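Local atomic coordinates of ethylbenzene dehydrogenase alpha-subunit (Aromatoleum aromaticum, PDB entry 2IVF), a protein that binds molybdenum, two pterin guanine dinucleotides and an iron-sulfur cluster, as a member of the molybdopterin oxidoreductase family. Residues I85-G90 against I444-A449; H192-S197 against S853-H858. All coordinates share one frame; numbering follows the deposited sequence.

Interaction 1. Residues I85-G90 against I444-A449; sequences ICWPQG and IGFSSA. With MGD (2-amino-5,6-dimercapto-7-methyl-3,7,8a,9-tetrahydro-8-oxa-1,3,9,10-tetraaza-anthracen-4-one guanosine dinucleotide), chain M; SF4 (iron/sulfur cluster), chain K.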
# COMPACT_ATOMS: atom_id res chain seq x y z
N ILE A 85 -9.90 5.67 -2.41
CA ILE A 85 -10.52 4.39 -2.69
C ILE A 85 -9.50 3.25 -2.70
O ILE A 85 -9.03 2.80 -3.73
CB ILE A 85 -11.42 4.42 -3.95
CG1 ILE A 85 -12.54 5.45 -3.77
CG2 ILE A 85 -12.03 3.03 -4.18
CD1 ILE A 85 -13.42 5.24 -2.45
N CYS A 86 -9.13 2.80 -1.50
CA CYS A 86 -8.73 1.42 -1.36
C CYS A 86 -9.95 0.60 -1.71
O CYS A 86 -11.07 1.08 -1.55
CB CYS A 86 -8.22 1.15 0.05
SG CYS A 86 -9.19 2.04 1.34
N TRP A 87 -9.75 -0.64 -2.15
CA TRP A 87 -10.81 -1.52 -2.55
C TRP A 87 -10.42 -2.97 -2.25
O TRP A 87 -9.30 -3.41 -2.56
CB TRP A 87 -11.15 -1.41 -4.04
CG TRP A 87 -12.51 -1.95 -4.26
CD1 TRP A 87 -12.82 -3.22 -4.65
CD2 TRP A 87 -13.74 -1.29 -3.99
NE1 TRP A 87 -14.18 -3.37 -4.67
CE2 TRP A 87 -14.77 -2.20 -4.29
CE3 TRP A 87 -14.07 -0.00 -3.59
CZ2 TRP A 87 -16.13 -1.87 -4.18
CZ3 TRP A 87 -15.42 0.32 -3.42
CH2 TRP A 87 -16.45 -0.61 -3.77
N PRO A 88 -11.34 -3.72 -1.64
CA PRO A 88 -12.57 -3.23 -1.00
C PRO A 88 -12.21 -2.09 -0.08
O PRO A 88 -11.14 -2.13 0.53
CB PRO A 88 -13.04 -4.45 -0.23
CG PRO A 88 -12.62 -5.59 -1.05
CD PRO A 88 -11.25 -5.19 -1.58
N GLN A 89 -13.04 -1.06 -0.01
CA GLN A 89 -12.67 0.11 0.80
C GLN A 89 -12.44 -0.33 2.22
O GLN A 89 -13.28 -1.01 2.77
CB GLN A 89 -13.73 1.20 0.70
CG GLN A 89 -13.16 2.60 0.55
CD GLN A 89 -12.80 3.21 1.87
OE1 GLN A 89 -13.35 2.83 2.91
NE2 GLN A 89 -11.85 4.17 1.86
N GLY A 90 -11.31 0.01 2.83
CA GLY A 90 -11.01 -0.59 4.13
C GLY A 90 -11.98 -0.14 5.21
O GLY A 90 -12.29 -0.91 6.14
N ILE A 444 -11.53 -12.47 -7.99
CA ILE A 444 -11.08 -11.93 -9.23
C ILE A 444 -10.88 -10.44 -9.05
O ILE A 444 -11.83 -9.69 -8.80
CB ILE A 444 -12.15 -12.08 -10.34
CG1 ILE A 444 -12.65 -13.52 -10.42
CG2 ILE A 444 -11.55 -11.65 -11.69
CD1 ILE A 444 -13.77 -13.72 -11.42
N GLY A 445 -9.63 -10.00 -9.21
CA GLY A 445 -9.29 -8.62 -9.10
C GLY A 445 -9.44 -7.90 -10.39
O GLY A 445 -9.83 -8.44 -11.42
N PHE A 446 -9.05 -6.66 -10.36
CA PHE A 446 -9.37 -5.77 -11.46
C PHE A 446 -8.31 -5.75 -12.54
O PHE A 446 -8.46 -5.05 -13.55
CB PHE A 446 -9.75 -4.40 -10.94
CG PHE A 446 -11.09 -4.36 -10.24
CD1 PHE A 446 -12.27 -4.56 -10.96
CD2 PHE A 446 -11.17 -4.14 -8.88
CE1 PHE A 446 -13.53 -4.52 -10.32
CE2 PHE A 446 -12.43 -4.10 -8.24
CZ PHE A 446 -13.60 -4.29 -8.97
N SER A 447 -7.29 -6.60 -12.40
CA SER A 447 -6.45 -6.91 -13.55
C SER A 447 -7.23 -7.68 -14.60
O SER A 447 -6.81 -7.72 -15.75
CB SER A 447 -5.22 -7.70 -13.14
OG SER A 447 -4.20 -6.83 -12.66
N SER A 448 -8.31 -8.36 -14.22
CA SER A 448 -9.10 -9.08 -15.24
C SER A 448 -9.69 -8.08 -16.21
O SER A 448 -9.64 -8.21 -17.48
CB SER A 448 -10.22 -9.88 -14.57
OG SER A 448 -10.96 -10.62 -15.56
N ALA A 449 -10.30 -7.04 -15.65
CA ALA A 449 -10.94 -6.04 -16.54
C ALA A 449 -9.91 -5.30 -17.36
O ALA A 449 -10.20 -4.81 -18.43
CB ALA A 449 -11.74 -5.04 -15.74
PB MGD M . -4.42 -5.63 -9.24
O1B MGD M . -3.61 -4.84 -8.26
O2B MGD M . -4.45 -5.09 -10.62
O3B MGD M . -5.92 -5.90 -8.83
O3A MGD M . -6.48 -4.48 -6.79
PA MGD M . -6.64 -5.95 -7.37
O1A MGD M . -5.96 -6.84 -6.42
O2A MGD M . -8.03 -6.22 -7.68
O5' MGD M . -3.86 -7.13 -9.31
C5' MGD M . -2.47 -7.35 -9.55
C4' MGD M . -2.22 -8.82 -9.90
O4' MGD M . -2.79 -9.12 -11.16
C3' MGD M . -0.73 -8.87 -10.15
O3' MGD M . -0.11 -9.23 -8.92
C2' MGD M . -0.61 -9.97 -11.22
O2' MGD M . 0.08 -11.11 -10.66
C1' MGD M . -2.07 -10.30 -11.57
N9 MGD M . -2.18 -10.47 -13.04
C8 MGD M . -1.82 -9.61 -14.01
N7 MGD M . -2.13 -10.11 -15.21
C5 MGD M . -2.72 -11.31 -14.98
C6 MGD M . -3.24 -12.33 -15.76
O6 MGD M . -3.26 -12.34 -17.00
N1 MGD M . -3.78 -13.44 -15.10
C2 MGD M . -3.81 -13.60 -13.71
N2 MGD M . -4.35 -14.74 -13.15
N3 MGD M . -3.32 -12.59 -12.97
C4 MGD M . -2.78 -11.50 -13.58
C10 MGD M . -6.99 -3.38 -7.45
C11 MGD M . -7.75 -2.53 -6.46
O11 MGD M . -6.89 -2.19 -5.45
C12 MGD M . -8.45 -1.31 -7.07
S12 MGD M . -9.13 -1.33 -8.69
C13 MGD M . -8.55 -0.16 -6.32
S13 MGD M . -9.36 1.22 -7.00
C14 MGD M . -7.95 -0.07 -4.96
N15 MGD M . -6.65 0.64 -5.11
C16 MGD M . -5.58 0.39 -4.23
C17 MGD M . -4.42 1.13 -4.24
O17 MGD M . -4.24 2.05 -5.07
N18 MGD M . -3.41 0.79 -3.32
C19 MGD M . -3.55 -0.21 -2.40
N19 MGD M . -2.52 -0.46 -1.57
N20 MGD M . -4.68 -0.93 -2.45
C21 MGD M . -5.68 -0.63 -3.30
N22 MGD M . -6.85 -1.39 -3.31
C23 MGD M . -7.68 -1.52 -4.47
FE1 SF4 K . -5.60 1.95 4.54
FE2 SF4 K . -7.95 1.41 5.79
FE3 SF4 K . -7.26 3.95 5.33
FE4 SF4 K . -7.96 2.31 3.23
S1 SF4 K . -9.34 3.06 4.86
S2 SF4 K . -6.14 3.80 3.36
S3 SF4 K . -7.14 0.33 4.01
S4 SF4 K . -6.15 2.49 6.73

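Interaction 2. Residues H192-S197 against S853-H858; sequences HVHAGS and SIHSTH. With MD1 (phosphoric acid 4-(2-amino-4-oxo-3,4,5,6,-tetrahydro-pteridin-6-yl)-2-hydroxy-3,4-dimercapto-but-3-en-yl ester guanylate ester), chain N; ACT (acetate ion), chain E.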
# COMPACT_ATOMS: atom_id res chain seq x y z
N HIS A 192 -13.15 10.08 -9.37
CA HIS A 192 -13.27 9.00 -8.42
C HIS A 192 -13.78 9.55 -7.09
O HIS A 192 -14.21 10.70 -7.03
CB HIS A 192 -11.94 8.24 -8.28
CG HIS A 192 -12.12 6.77 -8.12
ND1 HIS A 192 -13.06 6.23 -7.26
CD2 HIS A 192 -11.46 5.71 -8.66
CE1 HIS A 192 -13.02 4.91 -7.33
NE2 HIS A 192 -12.04 4.56 -8.16
N VAL A 193 -13.79 8.75 -6.04
CA VAL A 193 -14.41 9.11 -4.79
C VAL A 193 -13.33 9.46 -3.76
O VAL A 193 -13.65 9.66 -2.59
CB VAL A 193 -15.38 7.99 -4.32
CG1 VAL A 193 -16.25 8.45 -3.12
CG2 VAL A 193 -16.26 7.56 -5.49
N HIS A 194 -12.08 9.57 -4.19
CA HIS A 194 -11.00 9.69 -3.22
C HIS A 194 -11.15 10.92 -2.35
O HIS A 194 -10.66 10.93 -1.23
CB HIS A 194 -9.65 9.82 -3.89
CG HIS A 194 -9.42 8.84 -4.99
ND1 HIS A 194 -9.47 7.48 -4.80
CD2 HIS A 194 -9.14 9.04 -6.29
CE1 HIS A 194 -9.24 6.88 -5.95
NE2 HIS A 194 -9.02 7.80 -6.87
N ALA A 195 -11.71 11.98 -2.92
CA ALA A 195 -11.86 13.27 -2.25
C ALA A 195 -12.99 13.18 -1.25
O ALA A 195 -13.20 14.10 -0.48
CB ALA A 195 -12.17 14.37 -3.27
N GLY A 196 -13.76 12.09 -1.33
CA GLY A 196 -14.90 11.88 -0.46
C GLY A 196 -16.19 11.72 -1.25
O GLY A 196 -16.34 12.26 -2.33
N SER A 197 -17.09 10.94 -0.68
CA SER A 197 -18.44 10.73 -1.21
C SER A 197 -19.14 12.05 -1.43
O SER A 197 -19.88 12.20 -2.41
CB SER A 197 -19.26 9.82 -0.27
OG SER A 197 -19.40 10.40 1.00
N SER A 853 1.02 3.09 -1.79
CA SER A 853 0.14 4.25 -1.88
C SER A 853 -1.24 3.76 -2.20
O SER A 853 -1.38 2.67 -2.76
CB SER A 853 0.60 5.22 -2.97
OG SER A 853 -0.28 6.35 -3.11
N ILE A 854 -2.25 4.56 -1.84
CA ILE A 854 -3.61 4.38 -2.36
C ILE A 854 -3.66 5.31 -3.60
O ILE A 854 -3.68 6.56 -3.50
CB ILE A 854 -4.72 4.67 -1.34
CG1 ILE A 854 -4.53 3.81 -0.08
CG2 ILE A 854 -6.07 4.41 -1.92
CD1 ILE A 854 -4.59 2.25 -0.32
N HIS A 855 -3.64 4.71 -4.78
CA HIS A 855 -3.47 5.47 -6.01
C HIS A 855 -2.26 6.40 -5.88
O HIS A 855 -1.23 5.94 -5.42
CB HIS A 855 -4.78 6.16 -6.36
CG HIS A 855 -5.88 5.19 -6.39
ND1 HIS A 855 -6.03 4.29 -7.42
CD2 HIS A 855 -6.78 4.84 -5.45
CE1 HIS A 855 -7.03 3.48 -7.14
NE2 HIS A 855 -7.51 3.79 -5.95
N SER A 856 -2.37 7.70 -6.21
CA SER A 856 -1.22 8.61 -6.09
C SER A 856 -1.22 9.42 -4.80
O SER A 856 -0.37 10.30 -4.62
CB SER A 856 -1.15 9.57 -7.29
OG SER A 856 -1.19 8.88 -8.53
N THR A 857 -2.19 9.15 -3.94
CA THR A 857 -2.40 9.91 -2.73
C THR A 857 -1.14 10.03 -1.89
O THR A 857 -0.87 11.12 -1.31
CB THR A 857 -3.55 9.29 -1.92
OG1 THR A 857 -4.73 9.48 -2.70
CG2 THR A 857 -3.75 9.94 -0.54
N HIS A 858 -0.35 8.96 -1.87
CA HIS A 858 0.86 8.88 -1.04
C HIS A 858 2.14 8.74 -1.87
O HIS A 858 3.28 8.57 -1.29
CB HIS A 858 0.77 7.69 -0.10
CG HIS A 858 -0.56 7.55 0.57
ND1 HIS A 858 -1.61 6.89 -0.00
CD2 HIS A 858 -1.00 8.02 1.76
CE1 HIS A 858 -2.66 6.96 0.80
NE2 HIS A 858 -2.30 7.60 1.90
PB MD1 N . -7.10 8.23 -10.20
O3B MD1 N . -5.99 8.27 -9.08
O1B MD1 N . -8.42 8.29 -9.52
O2B MD1 N . -6.77 9.09 -11.36
O3A MD1 N . -6.93 6.75 -10.74
C10 MD1 N . -7.66 5.63 -10.20
C11 MD1 N . -7.05 4.43 -10.89
O11 MD1 N . -5.78 4.22 -10.18
C12 MD1 N . -7.91 3.21 -10.69
S12 MD1 N . -9.12 3.15 -9.48
C13 MD1 N . -7.72 2.07 -11.42
S13 MD1 N . -8.63 0.67 -11.18
C14 MD1 N . -6.71 1.98 -12.50
N15 MD1 N . -5.67 1.01 -12.39
C16 MD1 N . -4.63 0.96 -13.28
C15 MD1 N . -3.74 -0.08 -13.16
O14 MD1 N . -3.87 -0.96 -12.27
N17 MD1 N . -2.69 -0.04 -14.02
C17 MD1 N . -2.58 0.95 -15.00
N16 MD1 N . -1.53 0.88 -15.81
N18 MD1 N . -3.50 1.93 -15.12
C20 MD1 N . -4.51 1.93 -14.28
N8 MD1 N . -5.47 2.88 -14.43
C7 MD1 N . -6.59 3.06 -13.54
PA MD1 N . -4.88 9.36 -8.65
O1A MD1 N . -4.58 9.06 -7.22
O2A MD1 N . -3.77 9.27 -9.62
O5' MD1 N . -5.57 10.78 -8.79
C5' MD1 N . -6.56 11.10 -7.82
C4' MD1 N . -6.28 12.42 -7.25
O4' MD1 N . -7.23 12.54 -6.20
C1' MD1 N . -6.60 13.38 -5.24
N9 MD1 N . -7.19 13.33 -3.89
C4 MD1 N . -7.95 14.29 -3.40
N3 MD1 N . -8.37 15.45 -3.98
C2 MD1 N . -9.16 16.28 -3.30
N2 MD1 N . -9.59 17.44 -3.88
N1 MD1 N . -9.47 15.97 -1.99
C6 MD1 N . -9.08 14.82 -1.35
O6 MD1 N . -9.47 14.61 -0.20
C5 MD1 N . -8.29 13.93 -2.09
N7 MD1 N . -7.71 12.76 -1.83
C8 MD1 N . -7.05 12.41 -2.94
C2' MD1 N . -5.16 12.88 -5.18
O2' MD1 N . -4.21 13.88 -4.71
C3' MD1 N . -4.89 12.41 -6.62
O3' MD1 N . -4.01 13.32 -7.33
C ACT E . -12.51 1.28 -7.83
O ACT E . -11.63 1.93 -8.39
OXT ACT E . -12.09 0.15 -7.45
CH3 ACT E . -13.89 1.81 -7.67

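Interaction 1. Residues I85-G90 against I444-A449
The MGD pocket of this molybdopterin oxidoreductase is lined in part by W87 and F446, whose rings meet beside the dinucleotide. W87 lies in the loop between strands 76-80 and 94-99, which also reaches the iron-sulfur cluster. F446 follows strand 440-444, an outer strand of a four-stranded parallel sheet, within a type I turn from G445 to S448. The two rings form an offset edge-to-face pair. The edge of F446 is directed toward the face of the five-membered ring of W87, with centroids 5.7 Å apart and planes at 62°. The closest atoms are W87 CD1 and F446 CE2, at 3.7 Å. The indole arrives there because W87 CG stands anti to the backbone N (chi1 -160°). Its NE1 is tied to A480.

Both residues also meet MGD. F446 CD2 approaches MGD S12 to 3.5 Å, while W87 packs its CB and carbonyl O against the pyran part of the cofactor. The diphosphate is held by the turn: F446 N donates to MGD O2A at 2.9 Å, and G445 brings its bare CA against the same oxygen. S447 OG lies 2.7 Å from MGD O2B and 3.1 Å from MGD O4'; it has one proton for these two, and R967 NE is a further partner.

The peptide bond between W87 and P88 is cis. C86 SG binds iron FE4 of the cluster at 2.3 Å and accepts a nearly straight hydrogen bond (175°) from G90 N at 3.3 Å.

Interaction 2. Residues H192-S197 against S853-H858
H194 NE2 donates a hydrogen bond to MD1 O1B at 2.8 Å, in the plane of its own ring, and the same ring meets H855 across the contact. H194 CE1 and H855 CD2 come within 3.2 Å. The rings are oblique, with planes at 43° and centroids 4.6 Å apart. H194 NE2 lies over one face of H855, displaced toward its rim. The two side chains cross at about a right angle. H194 CG is anti to the carbonyl carbon (chi1 -46°), and the imidazole edge thereby faces the MD1 diphosphate.

H855 also holds MD1. Its ND1 is hydrogen-bonded to MD1 O11 at 2.8 Å, and either atom could be the donor. S856 grips the other phosphate, with its N to MD1 O1A at 2.8 Å and its OG to MD1 O2A. H192 NE2 donates to an acetate ion, probably from the crystallisation liquor, at 2.7 Å.

The type II' turn from I854 to T857, closed by T857 N to I854 O, carries H855. Beside it, H858 N bonds to S853 OG at 2.9 Å, and I854 N to H858 ND1.

H855 N is also bonded to O17 of MGD, so this residue touches both cofactors. The arrangement is a dinucleotide cofactor site, formed where the molybdopterin oxidoreductase region meets the molybdopterin dinucleotide-binding domain.

How the interactions relate
Both interactions are buried. The centre of interaction 1 is about 7 Å from the chain centre, that of interaction 2 about 14 Å. Their own centres are about 13 Å apart. I85 joins them: its N is probably hydrogen-bonded to H194 ND1 at 3.0 Å and its O to H855 NE2 at 2.9 Å. The loop that carries the cluster cysteine is therefore tied to the histidine pair. Interaction 1 is an apolar aromatic contact beside MGD, while the rings of interaction 2 are polar and bind MD1. In both, loops beyond strands deliver backbone N-H groups to a cofactor diphosphate.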